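Local coordinates for protein hydrolase, haloacid dehalogenase-like family (Porphyromonas gingivalis, PDB 2I6X) that is probably a hydrolase of the haloacid dehalogenase (HAD) superfamily, its precise substrate not established, at residues R27-M39 with L66-V79. Numbering follows the deposited sequence. Where two conformers were deposited one is given.
Sequences RFKAIGVADIEEM and LSRYIGKELTYQQV
Val33, Ile31 and Met39 meet Leu66, Ile70, Leu74 and Tyr69 in an apolar contact between two helix-loop-helix connections, 21-30 to 36-39 and 59-70 to 76-83, its centre about 22 Å from the centre of the chain. Val33 divides its two methyls: CG1, anti to the backbone N (chi1 -167°), lies 3.9 Å from Leu66 CD2, whereas CG2 lies 4.0 Å from Ile70 CD1 and also touches Leu74 CD1. Ile31 points its CD1 at the backbone of Gln78, 3.6 Å from Gln78 O, and its own carbonyl O faces the methyls Ile70 CD1 and Leu74 CD2. In the conformer described, the selenomethionine Met39 sets SE over one face of the Tyr69 ring, 3.9 Å from the centroid and 27° off the normal, a Met-aromatic contact; its chain bends at chi3 (-54°), and CE reaches Leu66 CD2 at 3.6 Å. Phe28 adds its ring edge, with CE1 4.2 Å from Val79 CG1. Schellman motifs end helix 21-30 at Gly32 (Val33 N to Phe28 O, 2.9 Å) and helix 59-70 at Gly71, and a Thr75-Gln78 capping box starts helix 76-83. Both segments lie between strands 7-10 and 106-111 of the parallel sheet, consistent with the helical cap inserted after the first strand of the Rossmann-like HAD core.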
loop_
_atom_site.group_PDB
_atom_site.type_symbol
_atom_site.label_atom_id
_atom_site.label_comp_id
_atom_site.label_asym_id
_atom_site.label_seq_id
_atom_site.Cartn_x
_atom_site.Cartn_y
_atom_site.Cartn_z
ATOM N N ARG A 27 -11.709 9.001 -13.722
ATOM C CA ARG A 27 -12.720 7.943 -13.667
ATOM C C ARG A 27 -13.819 8.242 -12.627
ATOM O O ARG A 27 -15.028 8.085 -12.906
ATOM C CB ARG A 27 -12.061 6.578 -13.425
ATOM C CG ARG A 27 -11.118 6.121 -14.536
ATOM C CD ARG A 27 -10.584 4.717 -14.266
ATOM N NE ARG A 27 -9.549 4.344 -15.223
ATOM C CZ ARG A 27 -9.059 3.110 -15.401
ATOM N NH1 ARG A 27 -9.499 2.068 -14.681
ATOM N NH2 ARG A 27 -8.121 2.914 -16.327
ATOM N N PHE A 28 -13.406 8.734 -11.454
ATOM C CA PHE A 28 -14.372 9.160 -10.432
ATOM C C PHE A 28 -15.321 10.266 -10.887
ATOM O O PHE A 28 -16.517 10.214 -10.600
ATOM C CB PHE A 28 -13.687 9.525 -9.120
ATOM C CG PHE A 28 -13.449 8.348 -8.232
ATOM C CD1 PHE A 28 -14.522 7.605 -7.744
ATOM C CD2 PHE A 28 -12.143 7.966 -7.888
ATOM C CE1 PHE A 28 -14.303 6.494 -6.916
ATOM C CE2 PHE A 28 -11.895 6.857 -7.059
ATOM C CZ PHE A 28 -12.979 6.121 -6.566
ATOM N N LYS A 29 -14.788 11.259 -11.590
ATOM C CA LYS A 29 -15.606 12.304 -12.176
ATOM C C LYS A 29 -16.634 11.712 -13.143
ATOM O O LYS A 29 -17.813 12.073 -13.100
ATOM C CB LYS A 29 -14.727 13.335 -12.890
ATOM C CG LYS A 29 -14.035 14.277 -11.948
ATOM C CD LYS A 29 -13.150 15.271 -12.659
ATOM C CE LYS A 29 -12.490 16.163 -11.628
ATOM N NZ LYS A 29 -11.282 16.832 -12.163
ATOM N N ALA A 30 -16.187 10.800 -14.008
ATOM C CA ALA A 30 -17.079 10.193 -14.996
ATOM C C ALA A 30 -18.246 9.387 -14.382
ATOM O O ALA A 30 -19.282 9.240 -15.021
ATOM C CB ALA A 30 -16.294 9.369 -16.028
ATOM N N ILE A 31 -18.101 8.898 -13.148
ATOM C CA ILE A 31 -19.240 8.284 -12.455
ATOM C C ILE A 31 -19.928 9.182 -11.423
ATOM O O ILE A 31 -20.600 8.683 -10.511
ATOM C CB ILE A 31 -18.898 6.929 -11.804
ATOM C CG1 ILE A 31 -17.717 7.068 -10.840
ATOM C CG2 ILE A 31 -18.697 5.877 -12.897
ATOM C CD1 ILE A 31 -17.385 5.788 -10.001
ATOM N N GLY A 32 -19.751 10.499 -11.563
ATOM C CA GLY A 32 -20.491 11.481 -10.759
ATOM C C GLY A 32 -19.883 11.925 -9.439
ATOM O O GLY A 32 -20.445 12.780 -8.755
ATOM N N VAL A 33 -18.741 11.358 -9.065
ATOM C CA VAL A 33 -18.050 11.809 -7.847
ATOM C C VAL A 33 -17.249 13.081 -8.175
ATOM O O VAL A 33 -16.042 13.034 -8.442
ATOM C CB VAL A 33 -17.171 10.710 -7.216
ATOM C CG1 VAL A 33 -16.745 11.129 -5.817
ATOM C CG2 VAL A 33 -17.903 9.393 -7.150
ATOM N N ALA A 34 -17.954 14.208 -8.170
ATOM C CA ALA A 34 -17.451 15.470 -8.703
ATOM C C ALA A 34 -16.434 16.187 -7.796
ATOM O O ALA A 34 -15.501 16.845 -8.283
ATOM C CB ALA A 34 -18.635 16.400 -9.037
ATOM N N ASP A 35 -16.634 16.067 -6.486
ATOM C CA ASP A 35 -15.748 16.683 -5.510
ATOM C C ASP A 35 -14.639 15.693 -5.119
ATOM O O ASP A 35 -14.075 15.774 -4.029
ATOM C CB ASP A 35 -16.547 17.136 -4.284
ATOM C CG ASP A 35 -17.310 18.417 -4.528
ATOM O OD1 ASP A 35 -16.677 19.486 -4.714
ATOM O OD2 ASP A 35 -18.561 18.369 -4.519
ATOM N N ILE A 36 -14.336 14.762 -6.024
ATOM C CA ILE A 36 -13.364 13.695 -5.754
ATOM C C ILE A 36 -11.968 14.184 -5.370
ATOM O O ILE A 36 -11.331 13.605 -4.490
ATOM C CB ILE A 36 -13.246 12.647 -6.917
ATOM C CG1 ILE A 36 -12.280 11.518 -6.522
ATOM C CG2 ILE A 36 -12.860 13.295 -8.256
ATOM C CD1 ILE A 36 -12.814 10.604 -5.400
ATOM N N GLU A 37 -11.502 15.228 -6.044
ATOM C CA GLU A 37 -10.142 15.703 -5.874
ATOM C C GLU A 37 -9.911 16.161 -4.430
ATOM O O GLU A 37 -8.878 15.861 -3.827
ATOM C CB GLU A 37 -9.862 16.813 -6.881
ATOM C CG GLU A 37 -8.440 17.330 -6.885
ATOM C CD GLU A 37 -8.005 17.810 -8.260
ATOM O OE1 GLU A 37 -7.030 18.601 -8.318
ATOM O OE2 GLU A 37 -8.635 17.397 -9.272
ATOM N N GLU A 38 -10.893 16.847 -3.864
ATOM C CA GLU A 38 -10.788 17.233 -2.469
ATOM C C GLU A 38 -11.042 16.057 -1.510
ATOM O O GLU A 38 -10.468 16.016 -0.419
ATOM C CB GLU A 38 -11.638 18.482 -2.149
ATOM C CG GLU A 38 -12.876 18.261 -1.279
ATOM C CD GLU A 38 -13.965 19.268 -1.575
ATOM O OE1 GLU A 38 -14.183 20.194 -0.756
ATOM O OE2 GLU A 38 -14.594 19.135 -2.647
HETATM N N MSE A 39 -11.898 15.118 -1.923
HETATM C CA MSE A 39 -12.174 13.910 -1.134
HETATM C C MSE A 39 -10.918 13.052 -0.985
HETATM O O MSE A 39 -10.712 12.425 0.054
HETATM C CB MSE A 39 -13.321 13.079 -1.737
HETATM C CG MSE A 39 -14.741 13.603 -1.428
HETATM SE SE MSE A 39 -16.154 12.211 -1.351
HETATM C CE MSE A 39 -15.859 11.387 -3.073
ATOM N N LEU A 66 -21.140 6.792 -0.203
ATOM C CA LEU A 66 -20.643 7.550 -1.356
ATOM C C LEU A 66 -21.781 7.834 -2.335
ATOM O O LEU A 66 -21.863 8.927 -2.895
ATOM C CB LEU A 66 -19.526 6.790 -2.091
ATOM C CG LEU A 66 -18.279 7.508 -2.645
ATOM C CD1 LEU A 66 -17.677 6.731 -3.819
ATOM C CD2 LEU A 66 -18.465 8.968 -3.040
ATOM N N SER A 67 -22.620 6.822 -2.556
ATOM C CA SER A 67 -23.854 6.950 -3.333
ATOM C C SER A 67 -24.749 8.065 -2.762
ATOM O O SER A 67 -25.171 8.961 -3.496
ATOM C CB SER A 67 -24.613 5.630 -3.337
ATOM O OG SER A 67 -23.897 4.642 -4.049
ATOM N N ARG A 68 -25.015 8.012 -1.458
ATOM C CA ARG A 68 -25.781 9.051 -0.771
ATOM C C ARG A 68 -25.134 10.415 -1.017
ATOM O O ARG A 68 -25.811 11.376 -1.326
ATOM C CB ARG A 68 -25.863 8.737 0.730
ATOM C CG ARG A 68 -26.822 9.623 1.579
ATOM C CD ARG A 68 -26.704 9.303 3.113
ATOM N NE ARG A 68 -26.399 7.874 3.324
ATOM C CZ ARG A 68 -27.307 6.889 3.340
ATOM N NH1 ARG A 68 -28.603 7.160 3.196
ATOM N NH2 ARG A 68 -26.922 5.626 3.509
ATOM N N TYR A 69 -23.808 10.465 -0.927
ATOM C CA TYR A 69 -23.036 11.705 -1.074
ATOM C C TYR A 69 -23.169 12.374 -2.455
ATOM O O TYR A 69 -23.252 13.591 -2.566
ATOM C CB TYR A 69 -21.570 11.409 -0.716
ATOM C CG TYR A 69 -20.603 12.570 -0.649
ATOM C CD1 TYR A 69 -20.255 13.141 0.578
ATOM C CD2 TYR A 69 -19.975 13.052 -1.806
ATOM C CE1 TYR A 69 -19.336 14.190 0.647
ATOM C CE2 TYR A 69 -19.055 14.100 -1.746
ATOM C CZ TYR A 69 -18.731 14.655 -0.525
ATOM O OH TYR A 69 -17.817 15.699 -0.463
ATOM N N ILE A 70 -23.198 11.580 -3.509
ATOM C CA ILE A 70 -23.299 12.161 -4.847
ATOM C C ILE A 70 -24.737 12.179 -5.402
ATOM O O ILE A 70 -25.001 12.783 -6.446
ATOM C CB ILE A 70 -22.276 11.527 -5.834
ATOM C CG1 ILE A 70 -22.680 10.096 -6.212
ATOM C CG2 ILE A 70 -20.846 11.569 -5.220
ATOM C CD1 ILE A 70 -21.848 9.508 -7.363
ATOM N N GLY A 71 -25.658 11.548 -4.671
ATOM C CA GLY A 71 -27.050 11.404 -5.100
ATOM C C GLY A 71 -27.177 10.515 -6.319
ATOM O O GLY A 71 -27.914 10.825 -7.244
ATOM N N LYS A 72 -26.439 9.410 -6.317
ATOM C CA LYS A 72 -26.394 8.493 -7.451
ATOM C C LYS A 72 -25.867 7.152 -6.968
ATOM O O LYS A 72 -24.873 7.109 -6.258
ATOM C CB LYS A 72 -25.477 9.049 -8.551
ATOM C CG LYS A 72 -25.718 8.510 -9.960
ATOM C CD LYS A 72 -24.496 8.765 -10.838
ATOM C CE LYS A 72 -24.865 9.516 -12.121
ATOM N NZ LYS A 72 -23.651 10.160 -12.740
ATOM N N GLU A 73 -26.529 6.071 -7.371
ATOM C CA GLU A 73 -26.152 4.720 -6.970
ATOM C C GLU A 73 -24.934 4.236 -7.755
ATOM O O GLU A 73 -24.940 4.232 -8.991
ATOM C CB GLU A 73 -27.357 3.781 -7.129
ATOM C CG GLU A 73 -27.075 2.422 -7.773
ATOM C CD GLU A 73 -26.894 1.300 -6.770
ATOM O OE1 GLU A 73 -27.426 1.417 -5.634
ATOM O OE2 GLU A 73 -26.232 0.296 -7.134
ATOM N N LEU A 74 -23.892 3.850 -7.016
ATOM C CA LEU A 74 -22.675 3.273 -7.564
ATOM C C LEU A 74 -22.585 1.819 -7.154
ATOM O O LEU A 74 -22.886 1.455 -6.019
ATOM C CB LEU A 74 -21.427 4.027 -7.071
ATOM C CG LEU A 74 -21.500 5.548 -7.267
ATOM C CD1 LEU A 74 -20.446 6.259 -6.458
ATOM C CD2 LEU A 74 -21.416 5.936 -8.752
ATOM N N THR A 75 -22.146 1.009 -8.098
ATOM C CA THR A 75 -21.945 -0.415 -7.921
ATOM C C THR A 75 -20.496 -0.693 -7.499
ATOM O O THR A 75 -19.599 0.158 -7.669
ATOM C CB THR A 75 -22.213 -1.150 -9.269
ATOM O OG1 THR A 75 -21.177 -0.811 -10.199
ATOM C CG2 THR A 75 -23.516 -0.723 -9.850
ATOM N N TYR A 76 -20.268 -1.883 -6.948
ATOM C CA TYR A 76 -18.928 -2.353 -6.692
ATOM C C TYR A 76 -18.010 -2.113 -7.909
ATOM O O TYR A 76 -16.934 -1.498 -7.784
ATOM C CB TYR A 76 -18.940 -3.845 -6.329
ATOM C CG TYR A 76 -17.558 -4.379 -6.061
ATOM C CD1 TYR A 76 -17.035 -4.415 -4.756
ATOM C CD2 TYR A 76 -16.750 -4.814 -7.105
ATOM C CE1 TYR A 76 -15.737 -4.908 -4.506
ATOM C CE2 TYR A 76 -15.464 -5.286 -6.874
ATOM C CZ TYR A 76 -14.970 -5.328 -5.580
ATOM O OH TYR A 76 -13.707 -5.803 -5.382
ATOM N N GLN A 77 -18.468 -2.588 -9.072
ATOM C CA GLN A 77 -17.685 -2.618 -10.291
ATOM C C GLN A 77 -17.271 -1.215 -10.712
ATOM O O GLN A 77 -16.139 -0.991 -11.118
ATOM C CB GLN A 77 -18.470 -3.360 -11.390
ATOM C CG GLN A 77 -17.715 -3.598 -12.673
ATOM C CD GLN A 77 -17.847 -2.419 -13.627
ATOM O OE1 GLN A 77 -18.939 -1.838 -13.763
ATOM N NE2 GLN A 77 -16.742 -2.053 -14.292
ATOM N N GLN A 78 -18.183 -0.263 -10.581
ATOM C CA GLN A 78 -17.903 1.142 -10.915
ATOM C C GLN A 78 -16.821 1.775 -10.080
ATOM O O GLN A 78 -16.006 2.527 -10.602
ATOM C CB GLN A 78 -19.165 1.989 -10.793
ATOM C CG GLN A 78 -20.118 1.831 -11.950
ATOM C CD GLN A 78 -21.420 2.595 -11.707
ATOM O OE1 GLN A 78 -22.034 2.492 -10.639
ATOM N NE2 GLN A 78 -21.841 3.364 -12.699
ATOM N N VAL A 79 -16.824 1.492 -8.780
ATOM C CA VAL A 79 -15.881 2.127 -7.871
ATOM C C VAL A 79 -14.561 1.424 -7.993
ATOM O O VAL A 79 -13.507 2.064 -8.045
ATOM C CB VAL A 79 -16.374 2.106 -6.375
ATOM C CG1 VAL A 79 -15.298 2.678 -5.432
ATOM C CG2 VAL A 79 -17.671 2.875 -6.240
#